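PDB 2BK9: Cg9734-pa from Drosophila melanogaster, which binds a heme whose iron can take two histidines as axial ligands, and probably binds and carries oxygen, as many globins do. Local coordinates for residues Ala26-Asn38 against Ser105-Leu117. The protein carries 1 engineered substitution. Numbering follows the deposited sequence.
With HEM (protoporphyrin IX containing Fe), chain B.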
ATOM      1  N   ALA A  26       8.073   2.200  -7.892  1.00  4.17           N
ATOM      2  CA  ALA A  26       8.841   2.949  -6.893  1.00  4.47           C
ATOM      3  C   ALA A  26       8.608   2.371  -5.497  1.00  4.80           C
ATOM      4  O   ALA A  26       9.532   2.210  -4.697  1.00  5.32           O
ATOM      5  CB  ALA A  26       8.504   4.430  -6.938  1.00  5.05           C
ATOM      6  N   ILE A  27       7.359   2.073  -5.180  1.00  4.32           N
ATOM      7  CA  ILE A  27       7.017   1.458  -3.923  1.00  4.64           C
ATOM      8  C   ILE A  27       7.700   0.110  -3.779  1.00  4.62           C
ATOM      9  O   ILE A  27       8.388  -0.166  -2.780  1.00  4.94           O
ATOM     10  CB  ILE A  27       5.496   1.329  -3.765  1.00  4.63           C
ATOM     11  CG1 ILE A  27       4.839   2.697  -3.640  1.00  6.27           C
ATOM     12  CG2 ILE A  27       5.150   0.412  -2.608  1.00  6.20           C
ATOM     13  CD1 ILE A  27       3.321   2.696  -3.747  1.00  7.73           C
ATOM     14  N   LEU A  28       7.509  -0.768  -4.762  1.00  4.37           N
ATOM     15  CA  LEU A  28       7.964  -2.128  -4.557  1.00  4.76           C
ATOM     16  C   LEU A  28       9.472  -2.283  -4.688  1.00  5.20           C
ATOM     17  O   LEU A  28      10.069  -3.049  -3.939  1.00  5.75           O
ATOM     18  CB  LEU A  28       7.110  -3.009  -5.463  0.50  6.07           C
ATOM     19  CG  LEU A  28       6.933  -4.448  -5.123  0.50  5.81           C
ATOM     20  CD1 LEU A  28       6.315  -4.667  -3.751  0.50  5.18           C
ATOM     21  CD2 LEU A  28       6.146  -5.160  -6.183  0.50  5.32           C
ATOM     22  N   THR A  29      10.114  -1.553  -5.593  1.00  4.75           N
ATOM     23  CA  THR A  29      11.569  -1.588  -5.595  1.00  4.93           C
ATOM     24  C   THR A  29      12.144  -1.081  -4.267  1.00  5.43           C
ATOM     25  O   THR A  29      13.107  -1.657  -3.774  1.00  6.49           O
ATOM     26  CB  THR A  29      12.231  -0.852  -6.756  1.00  5.16           C
ATOM     27  OG1 THR A  29      11.878   0.530  -6.727  1.00  5.29           O
ATOM     28  CG2 THR A  29      11.904  -1.474  -8.095  1.00  5.76           C
ATOM     29  N   GLN A  30      11.557  -0.032  -3.688  1.00  5.15           N
ATOM     30  CA  GLN A  30      12.086   0.487  -2.439  1.00  5.75           C
ATOM     31  C   GLN A  30      11.893  -0.530  -1.312  1.00  5.39           C
ATOM     32  O   GLN A  30      12.761  -0.716  -0.471  1.00  6.16           O
ATOM     33  CB  GLN A  30      11.448   1.855  -2.087  1.00  6.06           C
ATOM     34  CG  GLN A  30      11.955   2.394  -0.745  1.00  7.56           C
ATOM     35  CD  GLN A  30      11.407   3.711  -0.215  1.00  8.63           C
ATOM     36  OE1 GLN A  30      11.719   4.085   0.933  1.00  9.55           O
ATOM     37  NE2 GLN A  30      10.658   4.463  -1.001  1.00  9.27           N
ATOM     38  N   PHE A  31      10.725  -1.155  -1.304  1.00  5.01           N
ATOM     39  CA  PHE A  31      10.445  -2.203  -0.335  1.00  4.53           C
ATOM     40  C   PHE A  31      11.530  -3.287  -0.381  1.00  4.45           C
ATOM     41  O   PHE A  31      12.075  -3.668   0.642  1.00  5.09           O
ATOM     42  CB  PHE A  31       9.072  -2.731  -0.649  1.00  4.84           C
ATOM     43  CG  PHE A  31       8.564  -3.840   0.227  1.00  4.90           C
ATOM     44  CD1 PHE A  31       8.441  -3.706   1.609  1.00  5.78           C
ATOM     45  CD2 PHE A  31       8.112  -4.998  -0.352  1.00  5.40           C
ATOM     46  CE1 PHE A  31       7.887  -4.698   2.373  1.00  5.57           C
ATOM     47  CE2 PHE A  31       7.529  -5.986   0.416  1.00  6.84           C
ATOM     48  CZ  PHE A  31       7.426  -5.826   1.787  1.00  6.27           C
ATOM     49  N   PHE A  32      11.813  -3.771  -1.577  1.00  4.44           N
ATOM     50  CA  PHE A  32      12.781  -4.858  -1.698  1.00  5.30           C
ATOM     51  C   PHE A  32      14.228  -4.398  -1.509  1.00  5.26           C
ATOM     52  O   PHE A  32      15.055  -5.172  -1.055  1.00  6.38           O
ATOM     53  CB  PHE A  32      12.638  -5.583  -3.027  1.00  5.28           C
ATOM     54  CG  PHE A  32      11.330  -6.250  -3.223  1.00  5.23           C
ATOM     55  CD1 PHE A  32      10.789  -7.095  -2.258  1.00  5.66           C
ATOM     56  CD2 PHE A  32      10.617  -6.072  -4.404  1.00  6.27           C
ATOM     57  CE1 PHE A  32       9.586  -7.694  -2.489  1.00  5.37           C
ATOM     58  CE2 PHE A  32       9.417  -6.705  -4.619  1.00  6.18           C
ATOM     59  CZ  PHE A  32       8.927  -7.531  -3.684  1.00  6.44           C
ATOM     60  N   ASN A  33      14.523  -3.156  -1.872  1.00  5.20           N
ATOM     61  CA  ASN A  33      15.868  -2.630  -1.648  1.00  5.08           C
ATOM     62  C   ASN A  33      16.184  -2.506  -0.185  1.00  5.51           C
ATOM     63  O   ASN A  33      17.258  -2.903   0.276  1.00  6.88           O
ATOM     64  CB  ASN A  33      15.952  -1.258  -2.348  1.00  5.36           C
ATOM     65  CG  ASN A  33      17.316  -0.714  -2.417  1.00  6.58           C
ATOM     66  OD1 ASN A  33      18.291  -1.451  -2.495  1.00  8.88           O
ATOM     67  ND2 ASN A  33      17.401   0.604  -2.388  1.00  7.90           N
ATOM     68  N   ARG A  34      15.250  -1.924   0.576  1.00  5.23           N
ATOM     69  CA  ARG A  34      15.446  -1.753   2.035  1.00  5.45           C
ATOM     70  C   ARG A  34      15.277  -3.066   2.792  1.00  5.37           C
ATOM     71  O   ARG A  34      15.958  -3.278   3.770  1.00  6.59           O
ATOM     72  CB  ARG A  34      14.443  -0.729   2.566  1.00  5.77           C
ATOM     73  CG  ARG A  34      14.668   0.686   2.123  1.00  7.62           C
ATOM     74  CD  ARG A  34      13.782   1.629   2.922  1.00  8.69           C
ATOM     75  NE  ARG A  34      13.843   3.000   2.508  1.00  9.05           N
ATOM     76  CZ  ARG A  34      14.886   3.806   2.712  1.00  9.60           C
ATOM     77  NH1 ARG A  34      15.895   3.454   3.471  0.80  9.57           N
ATOM     78  NH2 ARG A  34      14.842   5.044   2.206  0.80  9.10           N
ATOM     79  N   PHE A  35      14.351  -3.898   2.340  1.00  5.19           N
ATOM     80  CA  PHE A  35      13.910  -5.066   3.091  1.00  4.92           C
ATOM     81  C   PHE A  35      13.915  -6.297   2.173  1.00  4.75           C
ATOM     82  O   PHE A  35      12.867  -6.825   1.817  1.00  5.11           O
ATOM     83  CB  PHE A  35      12.553  -4.797   3.709  1.00  5.32           C
ATOM     84  CG  PHE A  35      12.473  -3.497   4.456  1.00  5.98           C
ATOM     85  CD1 PHE A  35      13.180  -3.296   5.621  1.00  6.86           C
ATOM     86  CD2 PHE A  35      11.704  -2.450   3.970  1.00  7.05           C
ATOM     87  CE1 PHE A  35      13.110  -2.097   6.284  1.00  8.57           C
ATOM     88  CE2 PHE A  35      11.621  -1.239   4.658  1.00  7.03           C
ATOM     89  CZ  PHE A  35      12.324  -1.085   5.802  1.00  8.23           C
ATOM     90  N   PRO A  36      15.105  -6.723   1.754  1.00  5.49           N
ATOM     91  CA  PRO A  36      15.213  -7.787   0.754  1.00  5.89           C
ATOM     92  C   PRO A  36      14.652  -9.139   1.130  1.00  5.93           C
ATOM     93  O   PRO A  36      14.355  -9.916   0.240  1.00  6.23           O
ATOM     94  CB  PRO A  36      16.708  -7.893   0.508  1.00  6.64           C
ATOM     95  CG  PRO A  36      17.347  -7.293   1.691  1.00  7.21           C
ATOM     96  CD  PRO A  36      16.424  -6.158   2.073  1.00  6.49           C
ATOM     97  N   SER A  37      14.477  -9.414   2.405  1.00  5.85           N
ATOM     98  CA  SER A  37      13.921 -10.700   2.776  1.00  6.61           C
ATOM     99  C   SER A  37      12.557 -10.916   2.121  1.00  5.85           C
ATOM    100  O   SER A  37      12.215 -12.046   1.800  1.00  7.49           O
ATOM    101  CB  SER A  37      13.799 -10.789   4.281  1.00  8.51           C
ATOM    102  OG  SER A  37      12.797  -9.942   4.769  1.00 10.12           O
ATOM    103  N   ASN A  38      11.811  -9.836   1.880  1.00  5.39           N
ATOM    104  CA  ASN A  38      10.489  -9.931   1.314  1.00  5.30           C
ATOM    105  C   ASN A  38      10.495 -10.478  -0.127  1.00  5.30           C
ATOM    106  O   ASN A  38       9.510 -11.042  -0.553  1.00  5.69           O
ATOM    107  CB  ASN A  38       9.807  -8.576   1.339  1.00  5.32           C
ATOM    108  CG  ASN A  38       9.531  -8.117   2.749  1.00  5.55           C
ATOM    109  OD1 ASN A  38       8.667  -8.672   3.424  1.00  5.93           O
ATOM    110  ND2 ASN A  38      10.300  -7.125   3.218  1.00  6.05           N
ATOM    111  N   SER A 105       6.573  -6.999   8.070  1.00  4.68           N
ATOM    112  CA  SER A 105       6.614  -6.813   6.634  1.00  5.15           C
ATOM    113  C   SER A 105       5.628  -5.749   6.169  1.00  4.60           C
ATOM    114  O   SER A 105       5.971  -4.875   5.375  1.00  5.41           O
ATOM    115  CB  SER A 105       6.315  -8.147   5.968  1.00  5.22           C
ATOM    116  OG  SER A 105       6.318  -8.078   4.585  1.00  6.39           O
ATOM    117  N   TYR A 106       4.380  -5.794   6.626  1.00  4.61           N
ATOM    118  CA  TYR A 106       3.441  -4.743   6.333  1.00  5.04           C
ATOM    119  C   TYR A 106       3.969  -3.372   6.777  1.00  5.19           C
ATOM    120  O   TYR A 106       3.846  -2.389   6.041  1.00  5.58           O
ATOM    121  CB  TYR A 106       2.086  -4.982   6.956  1.00  5.27           C
ATOM    122  CG  TYR A 106       1.205  -5.951   6.201  1.00  5.69           C
ATOM    123  CD1 TYR A 106       0.643  -5.619   4.982  1.00  6.11           C
ATOM    124  CD2 TYR A 106       0.903  -7.187   6.752  1.00  5.53           C
ATOM    125  CE1 TYR A 106      -0.203  -6.455   4.311  1.00  6.29           C
ATOM    126  CE2 TYR A 106       0.038  -8.042   6.090  1.00  5.81           C
ATOM    127  CZ  TYR A 106      -0.536  -7.669   4.886  1.00  6.12           C
ATOM    128  OH  TYR A 106      -1.412  -8.479   4.237  1.00  6.40           O
ATOM    129  N   ASN A 107       4.529  -3.279   7.970  1.00  4.80           N
ATOM    130  CA  ASN A 107       5.036  -2.002   8.473  1.00  5.96           C
ATOM    131  C   ASN A 107       6.230  -1.517   7.654  1.00  6.04           C
ATOM    132  O   ASN A 107       6.377  -0.311   7.436  1.00  7.01           O
ATOM    133  CB  ASN A 107       5.336  -2.094   9.956  1.00  6.51           C
ATOM    134  CG  ASN A 107       4.091  -2.057  10.789  1.00  6.83           C
ATOM    135  OD1 ASN A 107       3.095  -1.421  10.427  1.00  8.48           O
ATOM    136  ND2 ASN A 107       4.117  -2.769  11.929  1.00  6.89           N
ATOM    137  N   GLN A 108       7.053  -2.433   7.153  1.00  6.01           N
ATOM    138  CA  GLN A 108       8.107  -2.104   6.216  1.00  5.90           C
ATOM    139  C   GLN A 108       7.515  -1.434   4.962  1.00  6.04           C
ATOM    140  O   GLN A 108       7.976  -0.385   4.510  1.00  6.57           O
ATOM    141  CB  GLN A 108       8.900  -3.376   5.844  1.00  5.76           C
ATOM    142  CG  GLN A 108       9.811  -3.852   6.939  1.00  5.88           C
ATOM    143  CD  GLN A 108      10.373  -5.237   6.676  1.00  5.59           C
ATOM    144  OE1 GLN A 108       9.880  -5.971   5.823  1.00  6.82           O
ATOM    145  NE2 GLN A 108      11.407  -5.601   7.409  1.00  7.15           N
ATOM    146  N   LEU A 109       6.465  -2.028   4.399  1.00  5.65           N
ATOM    147  CA  LEU A 109       5.843  -1.471   3.223  1.00  6.09           C
ATOM    148  C   LEU A 109       5.188  -0.132   3.524  1.00  6.19           C
ATOM    149  O   LEU A 109       5.191   0.764   2.679  1.00  6.25           O
ATOM    150  CB  LEU A 109       4.815  -2.465   2.644  1.00  5.95           C
ATOM    151  CG  LEU A 109       4.219  -2.041   1.306  1.00  6.06           C
ATOM    152  CD1 LEU A 109       5.215  -1.993   0.194  1.00  7.12           C
ATOM    153  CD2 LEU A 109       3.066  -2.936   0.909  1.00  7.08           C
ATOM    154  N   LYS A 110       4.625  -0.012   4.708  1.00  7.12           N
ATOM    155  CA  LYS A 110       3.892   1.204   5.088  1.00  8.34           C
ATOM    156  C   LYS A 110       4.773   2.442   4.963  1.00  6.60           C
ATOM    157  O   LYS A 110       4.385   3.465   4.387  1.00  7.52           O
ATOM    158  CB  LYS A 110       3.396   1.079   6.532  1.00  8.90           C
ATOM    159  CG  LYS A 110       2.568   2.188   7.095  1.00 11.94           C
ATOM    160  CD  LYS A 110       2.273   1.902   8.616  1.00 12.90           C
ATOM    161  CE  LYS A 110       1.071   2.614   9.176  1.00 17.57           C
ATOM    162  NZ  LYS A 110       1.159   2.507  10.662  1.00 17.51           N
ATOM    163  N   GLY A 111       5.972   2.376   5.536  1.00  7.25           N
ATOM    164  CA  GLY A 111       6.836   3.509   5.493  1.00  7.05           C
ATOM    165  C   GLY A 111       7.268   3.841   4.094  1.00  6.07           C
ATOM    166  O   GLY A 111       7.418   4.993   3.732  1.00  6.97           O
ATOM    167  N   VAL A 112       7.424   2.824   3.263  1.00  6.12           N
ATOM    168  CA  VAL A 112       7.831   3.017   1.868  1.00  6.21           C
ATOM    169  C   VAL A 112       6.709   3.636   1.067  1.00  5.72           C
ATOM    170  O   VAL A 112       6.957   4.544   0.279  1.00  6.27           O
ATOM    171  CB  VAL A 112       8.251   1.697   1.292  1.00  7.02           C
ATOM    172  CG1 VAL A 112       8.280   1.748  -0.191  1.00  9.71           C
ATOM    173  CG2 VAL A 112       9.570   1.194   1.927  1.00  7.87           C
ATOM    174  N   ILE A 113       5.472   3.209   1.265  1.00  5.22           N
ATOM    175  CA  ILE A 113       4.334   3.839   0.578  1.00  5.67           C
ATOM    176  C   ILE A 113       4.273   5.316   0.915  1.00  5.09           C
ATOM    177  O   ILE A 113       4.144   6.168   0.043  1.00  5.96           O
ATOM    178  CB  ILE A 113       3.015   3.141   0.983  1.00  6.08           C
ATOM    179  CG1 ILE A 113       2.977   1.726   0.399  1.00  7.19           C
ATOM    180  CG2 ILE A 113       1.814   3.955   0.523  1.00  6.84           C
ATOM    181  CD1 ILE A 113       1.857   0.906   0.988  1.00  8.56           C
ATOM    182  N   LEU A 114       4.352   5.641   2.199  1.00  5.34           N
ATOM    183  CA  LEU A 114       4.267   7.039   2.600  1.00  5.58           C
ATOM    184  C   LEU A 114       5.436   7.854   2.051  1.00  5.10           C
ATOM    185  O   LEU A 114       5.243   8.991   1.622  1.00  5.96           O
ATOM    186  CB  LEU A 114       4.163   7.133   4.121  1.00  5.97           C
ATOM    187  CG  LEU A 114       2.790   6.681   4.665  1.00  7.77           C
ATOM    188  CD1 LEU A 114       2.874   6.473   6.160  1.00  9.48           C
ATOM    189  CD2 LEU A 114       1.692   7.659   4.315  1.00 10.30           C
ATOM    190  N   ASP A 115       6.617   7.259   1.996  1.00  5.52           N
ATOM    191  CA  ASP A 115       7.765   7.911   1.426  1.00  6.07           C
ATOM    192  C   ASP A 115       7.537   8.229  -0.067  1.00  5.12           C
ATOM    193  O   ASP A 115       7.815   9.330  -0.535  1.00  5.71           O
ATOM    194  CB  ASP A 115       8.976   7.011   1.615  1.00  7.02           C
ATOM    195  CG  ASP A 115      10.189   7.565   1.074  1.00  9.29           C
ATOM    196  OD1 ASP A 115      10.753   8.447   1.763  1.00 11.92           O
ATOM    197  OD2 ASP A 115      10.642   7.225  -0.059  1.00  8.81           O
ATOM    198  N   VAL A 116       7.056   7.247  -0.815  1.00  5.20           N
ATOM    199  CA  VAL A 116       6.856   7.425  -2.234  1.00  5.84           C
ATOM    200  C   VAL A 116       5.807   8.503  -2.495  1.00  4.83           C
ATOM    201  O   VAL A 116       5.990   9.353  -3.351  1.00  6.08           O
ATOM    202  CB  VAL A 116       6.503   6.110  -2.899  1.00  5.98           C
ATOM    203  CG1 VAL A 116       5.958   6.327  -4.330  1.00  7.83           C
ATOM    204  CG2 VAL A 116       7.707   5.182  -2.919  1.00  6.65           C
ATOM    205  N   LEU A 117       4.685   8.469  -1.788  1.00  5.07           N
ATOM    206  CA  LEU A 117       3.606   9.417  -1.996  1.00  6.09           C
ATOM    207  C   LEU A 117       4.024  10.831  -1.602  1.00  5.62           C
ATOM    208  O   LEU A 117       3.665  11.804  -2.277  1.00  6.14           O
ATOM    209  CB  LEU A 117       2.368   8.995  -1.271  1.00  8.17           C
ATOM    210  CG  LEU A 117       1.808   7.650  -1.773  1.00  9.18           C
ATOM    211  CD1 LEU A 117       0.549   7.322  -0.979  1.00 13.37           C
ATOM    212  CD2 LEU A 117       1.527   7.580  -3.276  1.00 12.05           C
TER
HETATM  213  CHA HEM B1154      -0.398 -11.144  -3.648  1.00  7.27           C
HETATM  214  CHB HEM B1154      -2.181  -6.783  -2.686  1.00  6.82           C
HETATM  215  CHC HEM B1154       1.330  -6.161   0.474  1.00  6.37           C
HETATM  216  CHD HEM B1154       3.357 -10.284  -0.804  1.00  5.75           C
HETATM  217  C1A HEM B1154      -1.212 -10.043  -3.598  1.00  7.00           C
HETATM  218  C2A HEM B1154      -2.525  -9.937  -4.235  1.00  8.47           C
HETATM  219  C3A HEM B1154      -3.054  -8.723  -3.961  1.00  7.51           C
HETATM  220  C4A HEM B1154      -2.057  -8.045  -3.183  1.00  6.82           C
HETATM  221  CMA HEM B1154      -4.396  -8.079  -4.360  1.00  8.52           C
HETATM  222  CAA HEM B1154      -3.159 -11.066  -5.056  1.00  9.39           C
HETATM  223  CBA HEM B1154      -3.730 -12.148  -4.140  1.00  9.16           C
HETATM  224  CGA HEM B1154      -4.207 -13.262  -5.034  1.00 11.81           C
HETATM  225  O1A HEM B1154      -3.365 -14.083  -5.507  1.00 14.89           O
HETATM  226  O2A HEM B1154      -5.424 -13.341  -5.268  1.00 13.82           O
HETATM  227  C1B HEM B1154      -1.344  -6.191  -1.770  1.00  6.44           C
HETATM  228  C2B HEM B1154      -1.610  -4.931  -1.135  1.00  6.29           C
HETATM  229  C3B HEM B1154      -0.617  -4.759  -0.241  1.00  6.01           C
HETATM  230  C4B HEM B1154       0.226  -5.916  -0.268  1.00  5.12           C
HETATM  231  CMB HEM B1154      -2.769  -4.034  -1.467  1.00  7.17           C
HETATM  232  CAB HEM B1154      -0.441  -3.663   0.738  1.00  7.68           C
HETATM  233  CBB HEM B1154      -0.789  -2.403   0.557  1.00  9.81           C
HETATM  234  C1C HEM B1154       2.191  -7.213   0.429  1.00  5.89           C
HETATM  235  C2C HEM B1154       3.376  -7.414   1.255  1.00  5.96           C
HETATM  236  C3C HEM B1154       3.983  -8.532   0.859  1.00  6.21           C
HETATM  237  C4C HEM B1154       3.174  -9.089  -0.195  1.00  5.69           C
HETATM  238  CMC HEM B1154       3.795  -6.474   2.385  1.00  7.09           C
HETATM  239  CAC HEM B1154       5.258  -9.075   1.445  1.00  6.24           C
HETATM  240  CBC HEM B1154       6.165  -9.816   0.844  1.00  8.10           C
HETATM  241  C1D HEM B1154       2.541 -10.886  -1.703  1.00  5.69           C
HETATM  242  C2D HEM B1154       2.724 -12.174  -2.224  1.00  6.60           C
HETATM  243  C3D HEM B1154       1.622 -12.438  -3.083  1.00  7.40           C
HETATM  244  C4D HEM B1154       0.801 -11.260  -3.001  1.00  6.73           C
HETATM  245  CMD HEM B1154       3.911 -13.085  -1.966  1.00  7.20           C
HETATM  246  CAD HEM B1154       1.396 -13.706  -3.861  1.00  7.90           C
HETATM  247  CBD HEM B1154       2.146 -13.707  -5.157  1.00  8.24           C
HETATM  248  CGD HEM B1154       1.971 -14.962  -5.952  1.00 10.39           C
HETATM  249  O1D HEM B1154       2.676 -15.137  -6.974  1.00 12.81           O
HETATM  250  O2D HEM B1154       1.115 -15.806  -5.576  1.00 11.50           O
HETATM  251  NA  HEM B1154      -0.968  -8.886  -2.937  1.00  6.20           N
HETATM  252  NB  HEM B1154      -0.202  -6.794  -1.229  1.00  5.44           N
HETATM  253  NC  HEM B1154       2.090  -8.260  -0.450  1.00  5.70           N
HETATM  254  ND  HEM B1154       1.363 -10.347  -2.172  1.00  6.51           N
HETATM  255 FE   HEM B1154       0.577  -8.573  -1.735  1.00  5.51          FE
HETATM  256  O   HOH W   1      13.425   6.615   0.109  1.00 11.56           O
HETATM  257  O   HOH W   2      12.968  -8.186   7.040  0.50 13.13           O
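The Phe35 ring lies between Gln108 on one face and Arg34 CB on the other. Gln108 CG sits over the ring centre, 3.5 Å from the centroid, and the Gln108 amide stacks on the ring at 13° between planes. Val112 CG2 is at the ring edge. Phe31 has Leu109 CD1 over one face, and Ser105 OG and the heme vinyl atom CAC at its edge. Phe31 CG is anti to the backbone N (chi1 180°), which swings the ring toward the heme; its CZ lies 3.7 Å from heme CMC. In globin terms this is the B/G helix pairing, crossing at 135° with axes 9.0 Å apart. Ile27 fits as a knob among Leu109, Val112, Ile113 and Val116. Buried Asn38 joins the heme-side end: Ser105 OG donates to its OD1 (2.7 Å) from above the carbonyl plane, and its ND2 donates to Phe35 O and, nearly straight, to Gln108 OE1. A leucine in place of Asn38 would probably leave Ser105 OG and Gln108 OE1 without these partners and the Gln108 amide less firmly held. At the other end, Gln30 NE2 donates to Asp115 OD2 (2.9 Å), while Arg34 NE holds Gln30 OE1 on a lone pair.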